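Local coordinates for uncharacterized protein (Porphyromonas gingivalis, PDB 1ZBS) that is of uncharacterised function but is a putative N-acetylglucosamine kinase, with the paired nucleotide-binding-domain architecture of the ASKHA superfamily, at residues A[13-18]-A[23-28]; A[43-48]-A[80-85]; A[62-67]-A[276-281]. All blocks are in the same frame, centred on the assembly; numbering follows the deposited sequence.

How the contacts relate
All three contacts belong to one domain, built on a five-stranded mixed sheet with helices on both faces. Contact 1 lies within the sheet, as the hairpin of strands 11-18 and 21-29 at one margin, and is only partly buried: backbone bonds, a salt bridge and hydrophobic groups share the work. Contacts 2 and 3 are buried. Contact 2 joins two helices that cover the sheet, 38-53 and 75-85, through aliphatic side chains and a selenium, with no hydrogen bond between the two segments, whereas contact 3 sets a histidine of the C-terminal helix against tyrosines of strand 62-67. Trp-14 of contact 1 touches both Leu-82 of contact 2 and Phe-65 of contact 3, so the three adjoin.

Contact 1 of 3, residues A[13-18]-A[23-28]; sequences DWCIAK and LGRFQT
Leu-23 and Gly-24 both donate their backbone N-H to the carbonyl of Ile-16, a classic beta bulge that interrupts an otherwise simple antiparallel pairing. The one carbonyl oxygen, Ile-16 O, takes Leu-23 N nearly in line with its C=O at 2.7 Å and Gly-24 N on a lone pair at 3.0 Å. Beyond the bulge the backbone bonds between Trp-14 and Phe-26 are weak, and a side-chain clasp lies beside them. Arg-25 grips Asp-13 side-on, NH2 to OD1 at 3.0 Å and NE to OD2 at 3.2 Å, both oxygens met on their syn sides and the two flat groups only 21° apart. A bend at chi2 (56°) folds the arginine back over its neighbour strand. On the other face Phe-26 CD1 packs against Trp-14 CB at 3.7 Å. Trp-14 NE1 is buried here without a hydrogen-bond partner in the model; Thr-28 CG2 lies at this indole edge, modelled too close to be relied on. Helix 38-53 lies against Trp-14, Ile-16 and Phe-26, while Met-271 of helix 271-280 touches Cys-15 and Arg-25. This hairpin supplies the second and third strands of the five-stranded sheet, 21-29 at its margin, in the arrangement of an actin-like ATPase domain, as in sugar kinases of the ASKHA superfamily.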
loop_
_atom_site.group_PDB
_atom_site.type_symbol
_atom_site.label_atom_id
_atom_site.label_comp_id
_atom_site.label_asym_id
_atom_site.label_seq_id
_atom_site.Cartn_x
_atom_site.Cartn_y
_atom_site.Cartn_z
ATOM N N ASP A 13 -23.198 -1.074 -13.003
ATOM C CA ASP A 13 -23.899 -0.712 -14.228
ATOM C C ASP A 13 -24.985 -1.737 -14.563
ATOM O O ASP A 13 -24.716 -2.934 -14.649
ATOM C CB ASP A 13 -22.910 -0.604 -15.388
ATOM C CG ASP A 13 -23.508 0.090 -16.594
ATOM O OD1 ASP A 13 -22.790 0.255 -17.604
ATOM O OD2 ASP A 13 -24.699 0.471 -16.528
ATOM N N TRP A 14 -26.211 -1.256 -14.748
ATOM C CA TRP A 14 -27.337 -2.123 -15.065
ATOM C C TRP A 14 -27.911 -1.865 -16.456
ATOM O O TRP A 14 -27.794 -0.760 -17.004
ATOM C CB TRP A 14 -28.469 -1.940 -14.048
ATOM C CG TRP A 14 -28.165 -2.379 -12.657
ATOM C CD1 TRP A 14 -27.696 -1.607 -11.636
ATOM C CD2 TRP A 14 -28.335 -3.695 -12.118
ATOM N NE1 TRP A 14 -27.571 -2.360 -10.487
ATOM C CE2 TRP A 14 -27.955 -3.647 -10.757
ATOM C CE3 TRP A 14 -28.775 -4.911 -12.652
ATOM C CZ2 TRP A 14 -28.000 -4.768 -9.924
ATOM C CZ3 TRP A 14 -28.822 -6.032 -11.821
ATOM C CH2 TRP A 14 -28.435 -5.949 -10.472
ATOM N N CYS A 15 -28.549 -2.892 -17.015
ATOM C CA CYS A 15 -29.184 -2.787 -18.324
ATOM C C CYS A 15 -30.298 -3.803 -18.523
ATOM O O CYS A 15 -30.125 -4.996 -18.274
ATOM C CB CYS A 15 -28.167 -2.951 -19.452
ATOM S SG CYS A 15 -28.944 -3.149 -21.091
ATOM N N ILE A 16 -31.449 -3.309 -18.960
ATOM C CA ILE A 16 -32.592 -4.160 -19.238
ATOM C C ILE A 16 -32.612 -4.320 -20.755
ATOM O O ILE A 16 -32.933 -3.381 -21.478
ATOM C CB ILE A 16 -33.913 -3.514 -18.764
ATOM C CG1 ILE A 16 -33.923 -3.404 -17.240
ATOM C CG2 ILE A 16 -35.095 -4.346 -19.222
ATOM C CD1 ILE A 16 -35.206 -2.825 -16.681
ATOM N N ALA A 17 -32.247 -5.506 -21.228
ATOM C CA ALA A 17 -32.209 -5.782 -22.660
ATOM C C ALA A 17 -33.306 -6.751 -23.102
ATOM O O ALA A 17 -33.857 -7.505 -22.298
ATOM C CB ALA A 17 -30.841 -6.347 -23.040
ATOM N N LYS A 18 -33.607 -6.723 -24.396
ATOM C CA LYS A 18 -34.610 -7.599 -24.984
ATOM C C LYS A 18 -34.079 -7.984 -26.350
ATOM O O LYS A 18 -33.891 -7.124 -27.213
ATOM C CB LYS A 18 -35.942 -6.868 -25.149
ATOM C CG LYS A 18 -37.131 -7.777 -25.475
ATOM C CD LYS A 18 -38.252 -6.972 -26.128
ATOM C CE LYS A 18 -39.602 -7.675 -26.058
ATOM N NZ LYS A 18 -40.190 -7.662 -24.682
ATOM N N LEU A 23 -33.168 -1.673 -23.571
ATOM C CA LEU A 23 -34.400 -0.935 -23.326
ATOM C C LEU A 23 -34.226 -0.075 -22.082
ATOM O O LEU A 23 -34.952 0.896 -21.878
ATOM C CB LEU A 23 -35.572 -1.892 -23.121
ATOM C CG LEU A 23 -35.837 -2.886 -24.248
ATOM C CD1 LEU A 23 -37.135 -3.613 -23.936
ATOM C CD2 LEU A 23 -35.941 -2.167 -25.600
ATOM N N GLY A 24 -33.251 -0.448 -21.257
ATOM C CA GLY A 24 -32.972 0.286 -20.033
ATOM C C GLY A 24 -31.482 0.302 -19.719
ATOM O O GLY A 24 -30.744 -0.590 -20.139
ATOM N N ARG A 25 -31.035 1.316 -18.983
ATOM C CA ARG A 25 -29.631 1.449 -18.617
ATOM C C ARG A 25 -29.593 2.312 -17.340
ATOM O O ARG A 25 -29.655 3.543 -17.398
ATOM C CB ARG A 25 -28.870 2.083 -19.803
ATOM C CG ARG A 25 -27.335 1.931 -19.837
ATOM C CD ARG A 25 -26.814 0.477 -19.781
ATOM N NE ARG A 25 -25.344 0.436 -19.701
ATOM C CZ ARG A 25 -24.523 0.653 -20.730
ATOM N NH1 ARG A 25 -25.024 0.916 -21.932
ATOM N NH2 ARG A 25 -23.199 0.651 -20.554
ATOM N N PHE A 26 -29.532 1.642 -16.187
ATOM C CA PHE A 26 -29.517 2.309 -14.878
ATOM C C PHE A 26 -28.097 2.526 -14.389
ATOM O O PHE A 26 -27.138 2.041 -14.986
ATOM C CB PHE A 26 -30.262 1.462 -13.837
ATOM C CG PHE A 26 -31.535 0.869 -14.347
ATOM C CD1 PHE A 26 -31.865 -0.448 -14.057
ATOM C CD2 PHE A 26 -32.399 1.622 -15.141
ATOM C CE1 PHE A 26 -33.032 -1.013 -14.554
ATOM C CE2 PHE A 26 -33.571 1.073 -15.644
ATOM C CZ PHE A 26 -33.889 -0.246 -15.352
ATOM N N GLN A 27 -27.973 3.236 -13.275
ATOM C CA GLN A 27 -26.668 3.529 -12.701
ATOM C C GLN A 27 -26.769 3.511 -11.178
ATOM O O GLN A 27 -27.262 4.465 -10.580
ATOM C CB GLN A 27 -26.213 4.921 -13.158
ATOM C CG GLN A 27 -24.722 5.070 -13.432
ATOM C CD GLN A 27 -24.349 4.596 -14.829
ATOM O OE1 GLN A 27 -24.112 3.404 -15.059
ATOM N NE2 GLN A 27 -24.306 5.533 -15.776
ATOM N N THR A 28 -26.322 2.428 -10.552
ATOM C CA THR A 28 -26.350 2.343 -9.099
ATOM C C THR A 28 -24.909 2.236 -8.626
ATOM O O THR A 28 -23.988 2.580 -9.366
ATOM C CB THR A 28 -27.131 1.110 -8.605
ATOM O OG1 THR A 28 -27.282 1.185 -7.183
ATOM C CG2 THR A 28 -26.390 -0.164 -8.945
#

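Contact 2 of 3, residues A[43-48]-A[80-85]; sequences TALRSE and EALDSM
Leu-45 and Ala-81 meet through a single methyl branch: CD2 of the leucine lies 3.5 Å from Ala-81 CB and 3.4 Å from Ala-81 O, so it rests on helix backbone as much as on side chain. The small alanine lets the methyl come this far in. The same branch also sits 3.6 Å from Leu-82 N, and the end of Leu-82, whose CB starts away from helix 38-53, comes back to place its CD2 4.3 Å from Leu-45 CD2. From further along the helix, selenomethionine Met-85 crosses the leucine at about a right angle. Its SE stands 4.1 Å from Leu-45 CG and 3.7 Å from Leu-45 O. The chain leaves its own helix extended, with CG anti to the backbone N (chi1 176°), and bends only at chi3, which puts the selenium between the helices.

The axes of the two short segments run 9.9 Å apart and cross at -30°. Both helices pack on one face of the sheet, in the alternating strand and helix arrangement of the actin-like ATPase domain, where strand 62-67 links them in sequence.

In the next shell, Val-49 and Leu-50 of helix 38-53 also touch Met-85, and Ile-92 of strand 91-95 touches Leu-82. Glu-80 forms a salt bridge with Arg-38, a second, polar link between these helices. Helix 38-53 itself is irregular here: a wider pi-type turn spans 45-48, and Ser-47 OG donates to Thr-43 O at 2.6 Å.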
loop_
_atom_site.group_PDB
_atom_site.type_symbol
_atom_site.label_atom_id
_atom_site.label_comp_id
_atom_site.label_asym_id
_atom_site.label_seq_id
_atom_site.Cartn_x
_atom_site.Cartn_y
_atom_site.Cartn_z
ATOM N N THR A 43 -30.541 -3.554 0.959
ATOM C CA THR A 43 -31.099 -2.219 0.988
ATOM C C THR A 43 -30.826 -1.494 -0.319
ATOM O O THR A 43 -31.677 -0.753 -0.827
ATOM C CB THR A 43 -30.516 -1.403 2.161
ATOM O OG1 THR A 43 -30.580 -0.002 1.849
ATOM C CG2 THR A 43 -29.077 -1.813 2.424
ATOM N N ALA A 44 -29.637 -1.715 -0.867
ATOM C CA ALA A 44 -29.255 -1.084 -2.130
ATOM C C ALA A 44 -30.096 -1.648 -3.273
ATOM O O ALA A 44 -30.452 -0.934 -4.214
ATOM C CB ALA A 44 -27.778 -1.322 -2.406
ATOM N N LEU A 45 -30.411 -2.935 -3.177
ATOM C CA LEU A 45 -31.207 -3.603 -4.195
ATOM C C LEU A 45 -32.593 -2.987 -4.352
ATOM O O LEU A 45 -33.019 -2.684 -5.467
ATOM C CB LEU A 45 -31.340 -5.095 -3.870
ATOM C CG LEU A 45 -30.457 -6.074 -4.649
ATOM C CD1 LEU A 45 -29.015 -5.611 -4.625
ATOM C CD2 LEU A 45 -30.582 -7.471 -4.041
ATOM N N ARG A 46 -33.291 -2.786 -3.239
ATOM C CA ARG A 46 -34.636 -2.231 -3.303
ATOM C C ARG A 46 -34.763 -0.739 -3.029
ATOM O O ARG A 46 -35.846 -0.259 -2.696
ATOM C CB ARG A 46 -35.571 -3.020 -2.376
ATOM C CG ARG A 46 -35.116 -3.148 -0.931
ATOM C CD ARG A 46 -35.643 -4.459 -0.353
ATOM N NE ARG A 46 -35.429 -4.597 1.085
ATOM C CZ ARG A 46 -35.629 -5.729 1.758
ATOM N NH1 ARG A 46 -35.420 -5.772 3.067
ATOM N NH2 ARG A 46 -36.023 -6.824 1.122
ATOM N N SER A 47 -33.665 -0.006 -3.178
ATOM C CA SER A 47 -33.681 1.439 -2.963
ATOM C C SER A 47 -32.942 2.105 -4.113
ATOM O O SER A 47 -33.084 3.306 -4.350
ATOM C CB SER A 47 -32.998 1.803 -1.642
ATOM O OG SER A 47 -31.593 1.640 -1.733
ATOM N N GLU A 48 -32.157 1.306 -4.830
ATOM C CA GLU A 48 -31.384 1.801 -5.959
ATOM C C GLU A 48 -31.683 1.011 -7.225
ATOM O O GLU A 48 -31.816 1.583 -8.307
ATOM C CB GLU A 48 -29.885 1.715 -5.648
ATOM C CG GLU A 48 -29.459 2.464 -4.391
ATOM C CD GLU A 48 -27.958 2.403 -4.143
ATOM O OE1 GLU A 48 -27.189 2.964 -4.952
ATOM O OE2 GLU A 48 -27.547 1.791 -3.136
ATOM N N GLU A 80 -29.695 -14.889 -3.575
ATOM C CA GLU A 80 -30.876 -14.906 -2.719
ATOM C C GLU A 80 -31.480 -13.516 -2.594
ATOM O O GLU A 80 -32.701 -13.359 -2.626
ATOM C CB GLU A 80 -30.521 -15.428 -1.327
ATOM C CG GLU A 80 -30.074 -16.876 -1.309
ATOM C CD GLU A 80 -29.814 -17.380 0.096
ATOM O OE1 GLU A 80 -30.741 -17.297 0.933
ATOM O OE2 GLU A 80 -28.686 -17.856 0.364
ATOM N N ALA A 81 -30.617 -12.514 -2.448
ATOM C CA ALA A 81 -31.043 -11.122 -2.325
ATOM C C ALA A 81 -31.746 -10.673 -3.600
ATOM O O ALA A 81 -32.802 -10.043 -3.547
ATOM C CB ALA A 81 -29.830 -10.231 -2.056
ATOM N N LEU A 82 -31.144 -10.991 -4.742
ATOM C CA LEU A 82 -31.713 -10.638 -6.041
ATOM C C LEU A 82 -33.025 -11.380 -6.231
ATOM O O LEU A 82 -34.021 -10.803 -6.663
ATOM C CB LEU A 82 -30.753 -11.023 -7.168
ATOM C CG LEU A 82 -29.513 -10.149 -7.385
ATOM C CD1 LEU A 82 -28.522 -10.892 -8.264
ATOM C CD2 LEU A 82 -29.913 -8.821 -8.016
ATOM N N ASP A 83 -33.019 -12.666 -5.900
ATOM C CA ASP A 83 -34.213 -13.474 -6.044
ATOM C C ASP A 83 -35.380 -12.914 -5.220
ATOM O O ASP A 83 -36.541 -13.141 -5.552
ATOM C CB ASP A 83 -33.913 -14.925 -5.655
ATOM C CG ASP A 83 -35.046 -15.868 -6.013
ATOM O OD1 ASP A 83 -36.015 -15.950 -5.228
ATOM O OD2 ASP A 83 -34.969 -16.516 -7.086
ATOM N N SER A 84 -35.073 -12.178 -4.154
ATOM C CA SER A 84 -36.116 -11.583 -3.328
ATOM C C SER A 84 -36.553 -10.266 -3.964
ATOM O O SER A 84 -37.645 -9.759 -3.699
ATOM C CB SER A 84 -35.611 -11.344 -1.900
ATOM O OG SER A 84 -35.416 -12.576 -1.219
HETATM N N MSE A 85 -35.694 -9.712 -4.811
HETATM C CA MSE A 85 -36.023 -8.476 -5.503
HETATM C C MSE A 85 -37.093 -8.809 -6.542
HETATM O O MSE A 85 -38.140 -8.167 -6.591
HETATM C CB MSE A 85 -34.776 -7.899 -6.177
HETATM C CG MSE A 85 -35.052 -6.660 -7.007
HETATM SE SE MSE A 85 -33.435 -5.722 -7.469
HETATM C CE MSE A 85 -32.902 -6.758 -9.014
#

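Contact 3 of 3, residues A[62-67]-A[276-281]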
loop_
_atom_site.group_PDB
_atom_site.type_symbol
_atom_site.label_atom_id
_atom_site.label_comp_id
_atom_site.label_asym_id
_atom_site.label_seq_id
_atom_site.Cartn_x
_atom_site.Cartn_y
_atom_site.Cartn_z
ATOM N N ALA A 62 -35.167 -13.180 -16.499
ATOM C CA ALA A 62 -33.866 -13.661 -16.069
ATOM C C ALA A 62 -32.973 -12.477 -15.750
ATOM O O ALA A 62 -33.170 -11.373 -16.266
ATOM C CB ALA A 62 -33.221 -14.529 -17.155
ATOM N N VAL A 63 -32.004 -12.722 -14.877
ATOM C CA VAL A 63 -31.043 -11.713 -14.445
ATOM C C VAL A 63 -29.647 -12.338 -14.379
ATOM O O VAL A 63 -29.469 -13.452 -13.873
ATOM C CB VAL A 63 -31.437 -11.118 -13.056
ATOM C CG1 VAL A 63 -32.043 -12.190 -12.183
ATOM C CG2 VAL A 63 -30.208 -10.534 -12.367
ATOM N N TYR A 64 -28.674 -11.607 -14.915
ATOM C CA TYR A 64 -27.276 -12.034 -14.945
ATOM C C TYR A 64 -26.421 -10.933 -14.312
ATOM O O TYR A 64 -26.319 -9.817 -14.833
ATOM C CB TYR A 64 -26.811 -12.288 -16.387
ATOM C CG TYR A 64 -27.680 -13.251 -17.165
ATOM C CD1 TYR A 64 -28.698 -12.788 -17.998
ATOM C CD2 TYR A 64 -27.476 -14.627 -17.078
ATOM C CE1 TYR A 64 -29.492 -13.674 -18.734
ATOM C CE2 TYR A 64 -28.261 -15.521 -17.802
ATOM C CZ TYR A 64 -29.266 -15.040 -18.633
ATOM O OH TYR A 64 -30.027 -15.926 -19.371
ATOM N N PHE A 65 -25.819 -11.263 -13.176
ATOM C CA PHE A 65 -24.998 -10.323 -12.436
ATOM C C PHE A 65 -23.526 -10.695 -12.468
ATOM O O PHE A 65 -23.157 -11.854 -12.283
ATOM C CB PHE A 65 -25.488 -10.246 -10.989
ATOM C CG PHE A 65 -24.830 -9.170 -10.185
ATOM C CD1 PHE A 65 -23.629 -9.411 -9.523
ATOM C CD2 PHE A 65 -25.398 -7.900 -10.118
ATOM C CE1 PHE A 65 -23.000 -8.400 -8.808
ATOM C CE2 PHE A 65 -24.779 -6.878 -9.406
ATOM C CZ PHE A 65 -23.578 -7.127 -8.749
ATOM N N TYR A 66 -22.694 -9.693 -12.716
ATOM C CA TYR A 66 -21.253 -9.867 -12.765
ATOM C C TYR A 66 -20.640 -8.805 -11.864
ATOM O O TYR A 66 -20.898 -7.610 -12.037
ATOM C CB TYR A 66 -20.754 -9.681 -14.195
ATOM C CG TYR A 66 -21.249 -10.734 -15.156
ATOM C CD1 TYR A 66 -20.727 -12.025 -15.127
ATOM C CD2 TYR A 66 -22.241 -10.440 -16.097
ATOM C CE1 TYR A 66 -21.172 -13.001 -16.012
ATOM C CE2 TYR A 66 -22.697 -11.411 -16.988
ATOM C CZ TYR A 66 -22.153 -12.692 -16.939
ATOM O OH TYR A 66 -22.580 -13.657 -17.815
ATOM N N GLY A 67 -19.835 -9.231 -10.897
ATOM C CA GLY A 67 -19.215 -8.270 -10.000
ATOM C C GLY A 67 -18.035 -8.818 -9.226
ATOM O O GLY A 67 -17.970 -10.016 -8.942
ATOM N N GLN A 276 -24.937 -8.894 -26.118
ATOM C CA GLN A 276 -24.920 -9.819 -27.242
ATOM C C GLN A 276 -24.680 -11.250 -26.759
ATOM O O GLN A 276 -25.204 -12.198 -27.341
ATOM C CB GLN A 276 -23.844 -9.423 -28.261
ATOM C CG GLN A 276 -24.168 -8.166 -29.074
ATOM C CD GLN A 276 -25.485 -8.264 -29.856
ATOM O OE1 GLN A 276 -26.570 -8.261 -29.269
ATOM N NE2 GLN A 276 -25.389 -8.349 -31.184
ATOM N N TYR A 277 -23.905 -11.403 -25.687
ATOM C CA TYR A 277 -23.607 -12.727 -25.154
ATOM C C TYR A 277 -24.866 -13.453 -24.691
ATOM O O TYR A 277 -25.133 -14.574 -25.110
ATOM C CB TYR A 277 -22.634 -12.638 -23.980
ATOM C CG TYR A 277 -22.399 -13.982 -23.334
ATOM C CD1 TYR A 277 -21.383 -14.826 -23.781
ATOM C CD2 TYR A 277 -23.242 -14.446 -22.320
ATOM C CE1 TYR A 277 -21.214 -16.100 -23.239
ATOM C CE2 TYR A 277 -23.085 -15.716 -21.776
ATOM C CZ TYR A 277 -22.072 -16.536 -22.240
ATOM O OH TYR A 277 -21.926 -17.794 -21.716
ATOM N N HIS A 278 -25.625 -12.819 -23.805
ATOM C CA HIS A 278 -26.849 -13.416 -23.296
ATOM C C HIS A 278 -27.968 -13.334 -24.322
ATOM O O HIS A 278 -29.134 -13.570 -24.012
ATOM C CB HIS A 278 -27.258 -12.737 -21.991
ATOM C CG HIS A 278 -26.278 -12.951 -20.885
ATOM N ND1 HIS A 278 -26.127 -14.166 -20.250
ATOM C CD2 HIS A 278 -25.341 -12.131 -20.351
ATOM C CE1 HIS A 278 -25.142 -14.086 -19.376
ATOM N NE2 HIS A 278 -24.647 -12.861 -19.418
ATOM N N HIS A 279 -27.603 -12.987 -25.549
ATOM C CA HIS A 279 -28.565 -12.904 -26.631
ATOM C C HIS A 279 -28.290 -14.082 -27.551
ATOM O O HIS A 279 -29.171 -14.529 -28.279
ATOM C CB HIS A 279 -28.396 -11.602 -27.413
ATOM C CG HIS A 279 -29.261 -11.518 -28.633
ATOM N ND1 HIS A 279 -28.812 -10.991 -29.827
ATOM C CD2 HIS A 279 -30.547 -11.883 -28.843
ATOM C CE1 HIS A 279 -29.786 -11.037 -30.718
ATOM N NE2 HIS A 279 -30.850 -11.573 -30.147
ATOM N N ASN A 280 -27.056 -14.584 -27.498
ATOM C CA ASN A 280 -26.642 -15.708 -28.330
ATOM C C ASN A 280 -26.302 -16.945 -27.504
ATOM O O ASN A 280 -25.997 -18.002 -28.062
ATOM C CB ASN A 280 -25.413 -15.338 -29.166
ATOM C CG ASN A 280 -25.583 -14.040 -29.918
ATOM O OD1 ASN A 280 -26.646 -13.753 -30.462
ATOM N ND2 ASN A 280 -24.519 -13.251 -29.968
ATOM N N ASN A 281 -26.340 -16.806 -26.181
ATOM C CA ASN A 281 -26.030 -17.912 -25.271
ATOM C C ASN A 281 -27.075 -18.042 -24.180
ATOM O O ASN A 281 -26.746 -18.070 -22.985
ATOM C CB ASN A 281 -24.669 -17.718 -24.602
ATOM C CG ASN A 281 -23.552 -17.530 -25.593
ATOM O OD1 ASN A 281 -23.314 -16.425 -26.077
ATOM N ND2 ASN A 281 -22.855 -18.611 -25.905
HETATM O O HOH W 1 -27.932 -16.234 -21.609
#
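Tyr-64 and His-278 lie ring on ring. Their centroids are 3.8 Å apart and their planes tilted by 20°, a face-to-face stack in which His-278 ND1 stands over the centre of the phenol ring. The two side chains slide past each other in opposite directions, and the closest carbons, Tyr-64 CD2 and His-278 CE1, are 3.3 Å apart. Tyr-64 CB adds a CH-pi contact over the same imidazole face. On the opposite face Tyr-277, the preceding residue, presents its ring edge, with CD2 over the centre of the imidazole. Tyr-66 takes no part in the stacking: its ring and the imidazole meet rim to rim.

Hydrogen bonding uses the imidazole edge instead. Tyr-66 OH and His-278 NE2 are 2.7 Å apart, in a bond that either could donate, and the same hydroxyl is hydrogen-bonded to Arg-103 of helix 97-105. At the other nitrogen a water sits 3.1 Å from His-278 ND1. This water donates to Asn-281 O at 2.6 Å, just where the chain leaves helix 271-280, and it makes a weak bond to Tyr-64 OH. With CG beside the backbone N (chi1 -65°), the histidine side chain extends from the helix to the sheet, where both tyrosines project from the same face of strand 62-67.

Both ring nitrogens are thus engaged while both ring faces are covered, which should fix the rotation of the buried imidazole; if Arg-103 donates to the Tyr-66 hydroxyl, that hydroxyl could in turn donate to NE2, which would be consistent with a neutral imidazole.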